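Local coordinates for mirolysin (Tannerella forsythia, PDB 6R7V), which is a metallopeptidase zymogen of the metzincin pappalysin family, which probably cleaves peptide bonds at a zinc site once its pro-segment is removed, at residues W29-I33 and R285-L289; M130-K136 and G165-F169. The protein carries 1 engineered substitution. Where two conformers were deposited one is given. Residue numbers count along the deposited sequence, not the author numbering.

Contact 1 of 2, residues W29-I33 and R285-L289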
ATOM      1  N   TRP A  29       4.170  13.000 -13.903  1.00 23.25           N
ATOM      2  CA  TRP A  29       4.882  12.240 -12.875  1.00 21.96           C
ATOM      3  C   TRP A  29       5.747  11.125 -13.496  1.00 25.31           C
ATOM      4  O   TRP A  29       6.939  11.000 -13.170  1.00 25.26           O
ATOM      5  CB  TRP A  29       3.834  11.651 -11.913  1.00 20.37           C
ATOM      6  CG  TRP A  29       4.437  10.945 -10.728  1.00 21.67           C
ATOM      7  CD1 TRP A  29       4.756   9.620 -10.630  1.00 24.75           C
ATOM      8  CD2 TRP A  29       4.794  11.539  -9.477  1.00 22.01           C
ATOM      9  NE1 TRP A  29       5.330   9.361  -9.407  1.00 24.70           N
ATOM     10  CE2 TRP A  29       5.337  10.516  -8.666  1.00 26.25           C
ATOM     11  CE3 TRP A  29       4.704  12.843  -8.954  1.00 24.06           C
ATOM     12  CZ2 TRP A  29       5.783  10.752  -7.361  1.00 26.33           C
ATOM     13  CZ3 TRP A  29       5.138  13.076  -7.656  1.00 26.71           C
ATOM     14  CH2 TRP A  29       5.708  12.049  -6.889  1.00 27.41           C
ATOM     15  N   GLU A  30       5.172  10.365 -14.434  1.00 23.25           N
ATOM     16  CA  GLU A  30       5.898   9.261 -15.082  1.00 25.09           C
ATOM     17  C   GLU A  30       7.016   9.740 -16.008  1.00 32.60           C
ATOM     18  O   GLU A  30       8.040   9.067 -16.109  1.00 32.82           O
ATOM     19  CB  GLU A  30       4.938   8.364 -15.881  1.00 25.86           C
ATOM     20  CG  GLU A  30       4.067   7.494 -14.991  1.00 28.22           C
ATOM     21  CD  GLU A  30       4.842   6.592 -14.049  1.00 25.30           C
ATOM     22  OE1 GLU A  30       5.826   5.955 -14.494  1.00 31.27           O
ATOM     23  OE2 GLU A  30       4.459   6.526 -12.859  1.00 35.09           O
ATOM     24  N   ASN A  31       6.836  10.900 -16.663  1.00 31.59           N
ATOM     25  CA  ASN A  31       7.846  11.479 -17.566  1.00 32.65           C
ATOM     26  C   ASN A  31       9.053  11.973 -16.771  1.00 39.71           C
ATOM     27  O   ASN A  31      10.178  11.955 -17.282  1.00 41.21           O
ATOM     28  CB  ASN A  31       7.250  12.632 -18.386  1.00 33.66           C
ATOM     29  CG  ASN A  31       6.360  12.227 -19.543  1.00 51.19           C
ATOM     30  OD1 ASN A  31       6.428  11.110 -20.073  1.00 45.97           O
ATOM     31  ND2 ASN A  31       5.512  13.156 -19.987  1.00 42.03           N
ATOM     32  N   GLN A  32       8.817  12.390 -15.511  1.00 36.94           N
ATOM     33  CA  GLN A  32       9.804  12.969 -14.594  1.00 38.25           C
ATOM     34  C   GLN A  32      10.394  11.976 -13.583  1.00 46.90           C
ATOM     35  O   GLN A  32      11.379  12.321 -12.928  1.00 46.97           O
ATOM     36  CB  GLN A  32       9.148  14.124 -13.814  1.00 39.47           C
ATOM     37  CG  GLN A  32       9.052  15.423 -14.624  1.00 55.49           C
ATOM     38  CD  GLN A  32       7.726  16.143 -14.502  1.00 78.73           C
ATOM     39  OE1 GLN A  32       7.023  16.364 -15.498  1.00 72.85           O
ATOM     40  NE2 GLN A  32       7.354  16.536 -13.288  1.00 73.86           N
ATOM     41  N   ILE A  33       9.808  10.766 -13.439  1.00 48.29           N
ATOM     42  CA  ILE A  33      10.237   9.775 -12.440  1.00 50.18           C
ATOM     43  C   ILE A  33      11.705   9.320 -12.646  1.00 57.49           C
ATOM     44  O   ILE A  33      12.394   9.094 -11.649  1.00 58.06           O
ATOM     45  CB  ILE A  33       9.251   8.566 -12.347  1.00 53.86           C
ATOM     46  CG1 ILE A  33       9.309   7.875 -10.963  1.00 55.05           C
ATOM     47  CG2 ILE A  33       9.401   7.555 -13.490  1.00 55.06           C
ATOM     48  CD1 ILE A  33       8.723   8.696  -9.795  1.00 65.59           C
ATOM     49  N   ARG A 285      11.173   1.311  -7.719  1.00 15.82           N
ATOM     50  CA  ARG A 285      10.214   2.387  -7.819  1.00 15.65           C
ATOM     51  C   ARG A 285       9.856   2.910  -6.422  1.00 17.90           C
ATOM     52  O   ARG A 285       9.783   4.125  -6.221  1.00 17.57           O
ATOM     53  CB  ARG A 285       8.972   1.904  -8.569  1.00 16.79           C
ATOM     54  CG  ARG A 285       7.818   2.877  -8.557  1.00 22.24           C
ATOM     55  CD  ARG A 285       8.133   4.198  -9.217  1.00 32.08           C
ATOM     56  NE  ARG A 285       8.153   4.072 -10.656  1.00 36.73           N
ATOM     57  CZ  ARG A 285       7.237   4.588 -11.464  1.00 38.73           C
ATOM     58  NH1 ARG A 285       6.273   5.359 -10.983  1.00 26.55           N
ATOM     59  NH2 ARG A 285       7.315   4.390 -12.762  1.00 26.21           N
ATOM     60  N   MET A 286       9.611   2.010  -5.470  1.00 14.69           N
ATOM     61  CA  MET A 286       9.229   2.434  -4.111  1.00 13.74           C
ATOM     62  C   MET A 286      10.360   3.197  -3.427  1.00 15.80           C
ATOM     63  O   MET A 286      10.134   4.264  -2.843  1.00 15.94           O
ATOM     64  CB  MET A 286       8.845   1.190  -3.286  1.00 15.03           C
ATOM     65  CG  MET A 286       7.568   0.536  -3.822  1.00 14.72           C
ATOM     66  SD  MET A 286       6.880  -0.676  -2.645  1.00 15.51           S
ATOM     67  CE  MET A 286       8.084  -2.036  -2.864  1.00 15.54           C
ATOM     68  N   ARG A 287      11.597   2.706  -3.553  1.00 14.57           N
ATOM     69  CA  ARG A 287      12.695   3.370  -2.869  1.00 14.19           C
ATOM     70  C   ARG A 287      13.040   4.734  -3.462  1.00 17.66           C
ATOM     71  O   ARG A 287      13.564   5.612  -2.759  1.00 16.40           O
ATOM     72  CB  ARG A 287      13.948   2.502  -2.905  1.00 15.27           C
ATOM     73  CG  ARG A 287      13.773   1.208  -2.086  1.00 15.76           C
ATOM     74  CD  ARG A 287      15.053   0.378  -2.147  1.00 14.36           C
ATOM     75  NE  ARG A 287      16.218   1.081  -1.599  1.00 15.88           N
ATOM     76  CZ  ARG A 287      16.472   1.229  -0.300  1.00 15.17           C
ATOM     77  NH1 ARG A 287      15.663   0.687   0.615  1.00 15.13           N
ATOM     78  NH2 ARG A 287      17.541   1.914   0.100  1.00 16.97           N
ATOM     79  N   SER A 288      12.725   4.900  -4.756  1.00 16.34           N
ATOM     80  CA  SER A 288      13.027   6.152  -5.462  0.51 16.17           C
ATOM     81  C   SER A 288      12.320   7.362  -4.838  1.00 18.96           C
ATOM     82  O   SER A 288      12.829   8.487  -4.962  1.00 19.23           O
ATOM     83  CB  SER A 288      12.674   6.036  -6.944  0.51 19.19           C
ATOM     84  OG  SER A 288      11.277   6.080  -7.180  0.51 21.38           O
ATOM     85  N   LEU A 289      11.212   7.143  -4.129  1.00 17.21           N
ATOM     86  CA  LEU A 289      10.469   8.245  -3.479  1.00 17.27           C
ATOM     87  C   LEU A 289      11.244   8.846  -2.330  1.00 19.81           C
ATOM     88  O   LEU A 289      10.880   9.922  -1.854  1.00 19.62           O
ATOM     89  CB  LEU A 289       9.118   7.746  -2.963  1.00 16.62           C
ATOM     90  CG  LEU A 289       8.169   7.161  -3.998  1.00 18.83           C
ATOM     91  CD1 LEU A 289       6.974   6.560  -3.326  1.00 19.78           C
ATOM     92  CD2 LEU A 289       7.677   8.217  -4.986  1.00 21.73           C
TER
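A charged pair flanked by apolar contacts can tie together two helices far apart in sequence, as Arg285 illustrates. Its guanidinium meets the Glu30 carboxylate in a two-pronged salt bridge, NH2 to OE1 at 2.8 Å and NH1 to OE2 at 2.9 Å, the second nearly linear. Ile33 CG2 lies over one face of the guanidinium, 3.9 Å from Arg285 NH2. One turn on, Ser288 OG donates to the Arg285 carbonyl O at 2.6 Å, so its hydroxyl turns back to its own helix and meets Ile33 CD1 only loosely, at 4.5 Å. Leu289 closes the contact by packing CD2 against the edge of the indole, 4.0 Å from Trp29 CZ2. Asp214 takes both a hydrogen bond from Trp29 and a salt bridge from Arg285. Because Asp214 lies in sequence between the zinc ligands His211 and His217, an N-terminal helix, probably of the pro-segment, and the helix following the Met-turn region converge on the extended zinc-binding motif of the metzincins.

Contact 2 of 2, residues M130-K136 and G165-F169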
ATOM      1  N   MET A 130     -14.873   5.986   0.636  1.00 26.13           N
ATOM      2  CA  MET A 130     -13.611   6.347   0.006  0.59 26.73           C
ATOM      3  C   MET A 130     -13.753   7.688  -0.696  1.00 33.54           C
ATOM      4  O   MET A 130     -12.867   8.543  -0.566  1.00 33.71           O
ATOM      5  CB  MET A 130     -13.128   5.288  -0.983  0.59 29.06           C
ATOM      6  CG  MET A 130     -11.902   5.750  -1.711  0.59 32.60           C
ATOM      7  SD  MET A 130     -11.446   4.807  -3.149  0.59 36.40           S
ATOM      8  CE  MET A 130     -12.749   5.275  -4.296  0.59 32.36           C
ATOM      9  N   GLU A 131     -14.887   7.894  -1.393  1.00 34.81           N
ATOM     10  CA  GLU A 131     -15.269   9.090  -2.145  1.00 36.86           C
ATOM     11  C   GLU A 131     -15.168  10.374  -1.304  1.00 40.72           C
ATOM     12  O   GLU A 131     -14.637  11.379  -1.785  1.00 41.59           O
ATOM     13  CB  GLU A 131     -16.701   8.917  -2.682  1.00 38.89           C
ATOM     14  CG  GLU A 131     -16.856   7.762  -3.669  1.00 52.54           C
ATOM     15  CD  GLU A 131     -16.818   6.335  -3.145  1.00 71.60           C
ATOM     16  OE1 GLU A 131     -17.129   6.118  -1.951  1.00 61.71           O
ATOM     17  OE2 GLU A 131     -16.486   5.428  -3.943  1.00 64.39           O
ATOM     18  N   MET A 132     -15.652  10.332  -0.049  1.00 35.12           N
ATOM     19  CA  MET A 132     -15.631  11.466   0.873  1.00 33.66           C
ATOM     20  C   MET A 132     -14.307  11.610   1.619  1.00 32.43           C
ATOM     21  O   MET A 132     -13.999  12.714   2.087  1.00 31.40           O
ATOM     22  CB  MET A 132     -16.750  11.316   1.921  1.00 37.22           C
ATOM     23  CG  MET A 132     -18.155  11.399   1.354  1.00 42.72           C
ATOM     24  SD  MET A 132     -19.432  11.120   2.618  1.00 48.77           S
ATOM     25  CE  MET A 132     -19.190  12.582   3.668  1.00 45.75           C
ATOM     26  N   ASP A 133     -13.559  10.488   1.814  1.00 26.36           N
ATOM     27  CA  ASP A 133     -12.335  10.456   2.647  1.00 24.48           C
ATOM     28  C   ASP A 133     -12.691  10.878   4.081  1.00 24.39           C
ATOM     29  O   ASP A 133     -11.861  11.420   4.819  1.00 22.72           O
ATOM     30  CB  ASP A 133     -11.227  11.381   2.068  1.00 25.95           C
ATOM     31  CG  ASP A 133     -10.045  10.675   1.440  1.00 28.40           C
ATOM     32  OD1 ASP A 133      -9.868   9.460   1.703  1.00 24.79           O
ATOM     33  OD2 ASP A 133      -9.300  11.329   0.701  1.00 32.25           O
ATOM     34  N   ASN A 134     -13.942  10.620   4.494  1.00 20.04           N
ATOM     35  CA  ASN A 134     -14.402  11.082   5.794  1.00 20.61           C
ATOM     36  C   ASN A 134     -13.667  10.436   6.987  1.00 21.45           C
ATOM     37  O   ASN A 134     -13.642  11.034   8.073  1.00 22.17           O
ATOM     38  CB  ASN A 134     -15.930  10.958   5.959  1.00 20.35           C
ATOM     39  CG  ASN A 134     -16.600   9.637   5.592  1.00 26.28           C
ATOM     40  OD1 ASN A 134     -16.053   8.780   4.884  1.00 22.64           O
ATOM     41  ND2 ASN A 134     -17.843   9.462   6.053  1.00 26.85           N
ATOM     42  N   VAL A 135     -13.021   9.263   6.795  1.00 17.90           N
ATOM     43  CA  VAL A 135     -12.310   8.660   7.942  1.00 16.31           C
ATOM     44  C   VAL A 135     -11.080   9.516   8.326  1.00 17.99           C
ATOM     45  O   VAL A 135     -10.543   9.380   9.430  1.00 16.44           O
ATOM     46  CB  VAL A 135     -11.910   7.178   7.631  1.00 18.07           C
ATOM     47  CG1 VAL A 135     -10.703   7.105   6.686  1.00 17.73           C
ATOM     48  CG2 VAL A 135     -11.603   6.403   8.914  1.00 17.58           C
ATOM     49  N   LYS A 136     -10.638  10.387   7.404  1.00 17.55           N
ATOM     50  CA  LYS A 136      -9.412  11.153   7.592  1.00 16.76           C
ATOM     51  C   LYS A 136      -9.662  12.521   8.184  1.00 21.01           C
ATOM     52  O   LYS A 136      -8.718  13.310   8.314  1.00 21.01           O
ATOM     53  CB  LYS A 136      -8.693  11.301   6.231  1.00 16.78           C
ATOM     54  CG  LYS A 136      -8.395   9.961   5.591  1.00 16.63           C
ATOM     55  CD  LYS A 136      -7.659  10.145   4.275  1.00 18.35           C
ATOM     56  CE  LYS A 136      -7.345   8.791   3.656  1.00 17.93           C
ATOM     57  NZ  LYS A 136      -6.934   8.905   2.224  1.00 17.33           N
ATOM     58  N   GLY A 165      -9.730  -1.845   1.076  1.00 15.99           N
ATOM     59  CA  GLY A 165      -8.786  -0.792   1.413  1.00 15.67           C
ATOM     60  C   GLY A 165      -8.553   0.135   0.247  1.00 16.81           C
ATOM     61  O   GLY A 165      -8.973  -0.159  -0.885  1.00 16.06           O
ATOM     62  N   TYR A 166      -7.887   1.261   0.518  1.00 15.59           N
ATOM     63  CA  TYR A 166      -7.493   2.188  -0.533  1.00 15.03           C
ATOM     64  C   TYR A 166      -6.321   3.039  -0.064  1.00 17.90           C
ATOM     65  O   TYR A 166      -6.107   3.223   1.137  1.00 18.10           O
ATOM     66  CB  TYR A 166      -8.660   3.054  -1.022  1.00 15.82           C
ATOM     67  CG  TYR A 166      -9.180   4.088  -0.053  1.00 17.61           C
ATOM     68  CD1 TYR A 166      -8.755   5.413  -0.123  1.00 18.10           C
ATOM     69  CD2 TYR A 166     -10.184   3.771   0.861  1.00 18.37           C
ATOM     70  CE1 TYR A 166      -9.273   6.383   0.733  1.00 18.07           C
ATOM     71  CE2 TYR A 166     -10.724   4.738   1.703  1.00 18.47           C
ATOM     72  CZ  TYR A 166     -10.283   6.049   1.615  1.00 19.83           C
ATOM     73  OH  TYR A 166     -10.796   7.005   2.457  1.00 22.23           O
ATOM     74  N   ALA A 167      -5.555   3.553  -1.016  1.00 14.94           N
ATOM     75  CA  ALA A 167      -4.393   4.372  -0.728  1.00 14.54           C
ATOM     76  C   ALA A 167      -4.438   5.632  -1.530  1.00 18.53           C
ATOM     77  O   ALA A 167      -5.044   5.656  -2.607  1.00 22.46           O
ATOM     78  CB  ALA A 167      -3.131   3.596  -1.096  1.00 16.46           C
ATOM     79  N   GLN A 168      -3.682   6.629  -1.099  1.00 15.41           N
ATOM     80  CA  GLN A 168      -3.504   7.828  -1.885  1.00 16.35           C
ATOM     81  C   GLN A 168      -2.117   7.734  -2.544  1.00 16.89           C
ATOM     82  O   GLN A 168      -1.136   7.439  -1.869  1.00 17.40           O
ATOM     83  CB  GLN A 168      -3.656   9.107  -1.029  1.00 16.91           C
ATOM     84  CG  GLN A 168      -3.656  10.343  -1.923  1.00 17.93           C
ATOM     85  CD  GLN A 168      -3.965  11.594  -1.154  1.00 18.94           C
ATOM     86  OE1 GLN A 168      -5.102  11.834  -0.790  1.00 20.83           O
ATOM     87  NE2 GLN A 168      -2.956  12.402  -0.905  1.00 18.53           N
ATOM     88  N   PHE A 169      -2.024   8.000  -3.856  1.00 15.96           N
ATOM     89  CA  PHE A 169      -0.758   7.889  -4.567  1.00 14.87           C
ATOM     90  C   PHE A 169       0.151   9.099  -4.353  1.00 18.50           C
ATOM     91  O   PHE A 169      -0.361  10.213  -4.163  1.00 17.50           O
ATOM     92  CB  PHE A 169      -1.037   7.760  -6.074  1.00 15.53           C
ATOM     93  CG  PHE A 169      -1.596   6.429  -6.499  1.00 16.09           C
ATOM     94  CD1 PHE A 169      -2.954   6.277  -6.749  1.00 18.77           C
ATOM     95  CD2 PHE A 169      -0.767   5.331  -6.657  1.00 17.13           C
ATOM     96  CE1 PHE A 169      -3.485   5.026  -7.083  1.00 20.51           C
ATOM     97  CE2 PHE A 169      -1.290   4.089  -7.043  1.00 18.75           C
ATOM     98  CZ  PHE A 169      -2.641   3.950  -7.272  1.00 17.93           C
TER
HETATM   99  O   HOH W   1      -7.266  10.225  -0.670  1.00 31.54           O
HETATM  100  O   HOH W   2     -13.071   7.436   4.348  1.00 20.59           O
HETATM  101  O   HOH W   3      -5.881   6.503   1.455  1.00 19.76           O
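Buried polar groups are tolerated when each finds partners, as the loop around Asp133 illustrates. It packs on strand 165-167, the antiparallel strand of the sheet, which in metzincins edges the active-site cleft. Tyr166 pairs through its backbone with Val183, and Gly165 with Gly7, next to the zinc-binding Cys6, so this strand also holds the probable pro-segment.

The direct polar link is a hydrogen bond from Tyr166 OH to Asp133 OD1, 2.7 Å long. The same oxygen receives Lys136 NZ at 3.0 Å in a salt bridge within the loop. Lys136 NZ also donates to the Thr179 carbonyl, so its charge is shared between the two, and Gln168 OE1 bonds to Thr179 OG1.

Dispersion contacts act on the ring itself. Met130 CG sits over its face, 3.4 Å from the Tyr166 centroid and almost on the ring normal, a CH-pi contact; Met130 SD lies 4.3 Å from that centroid, a Met-aromatic contact.

Three waters extend the network. One donates to Asp133 OD2 and Gln168 OE1, 2.7 Å from each; another donates to Tyr166 OH at 3.0 Å and accepts from Val135 N at 3.1 Å; a third accepts from Lys136 NZ at 2.7 Å and donates weakly to Tyr166 O at 3.3 Å. With lysine and tyrosine both donating to it, the buried Asp133 carboxylate is probably ionised, its charge balanced by Lys136.

The two contacts show how chemistry follows place in the fold. Contact 2 is buried, its centre about 12 Å from the centre of the chain, and fixes a loop to the antiparallel strand of the central sheet through a water-filled polar network; contact 1, about 16 Å out and partly buried, joins two helices distant in sequence with a charged pair. They share no secondary-structure element and do not touch; the centres of contact 1 and contact 2 are about 22 Å apart. Yet both border the zinc-binding motif: Asp214 anchors contact 1, while Phe169 of contact 2 packs its ring against His211. Along the chain, contact 2 is nested within the loop that contact 1 closes.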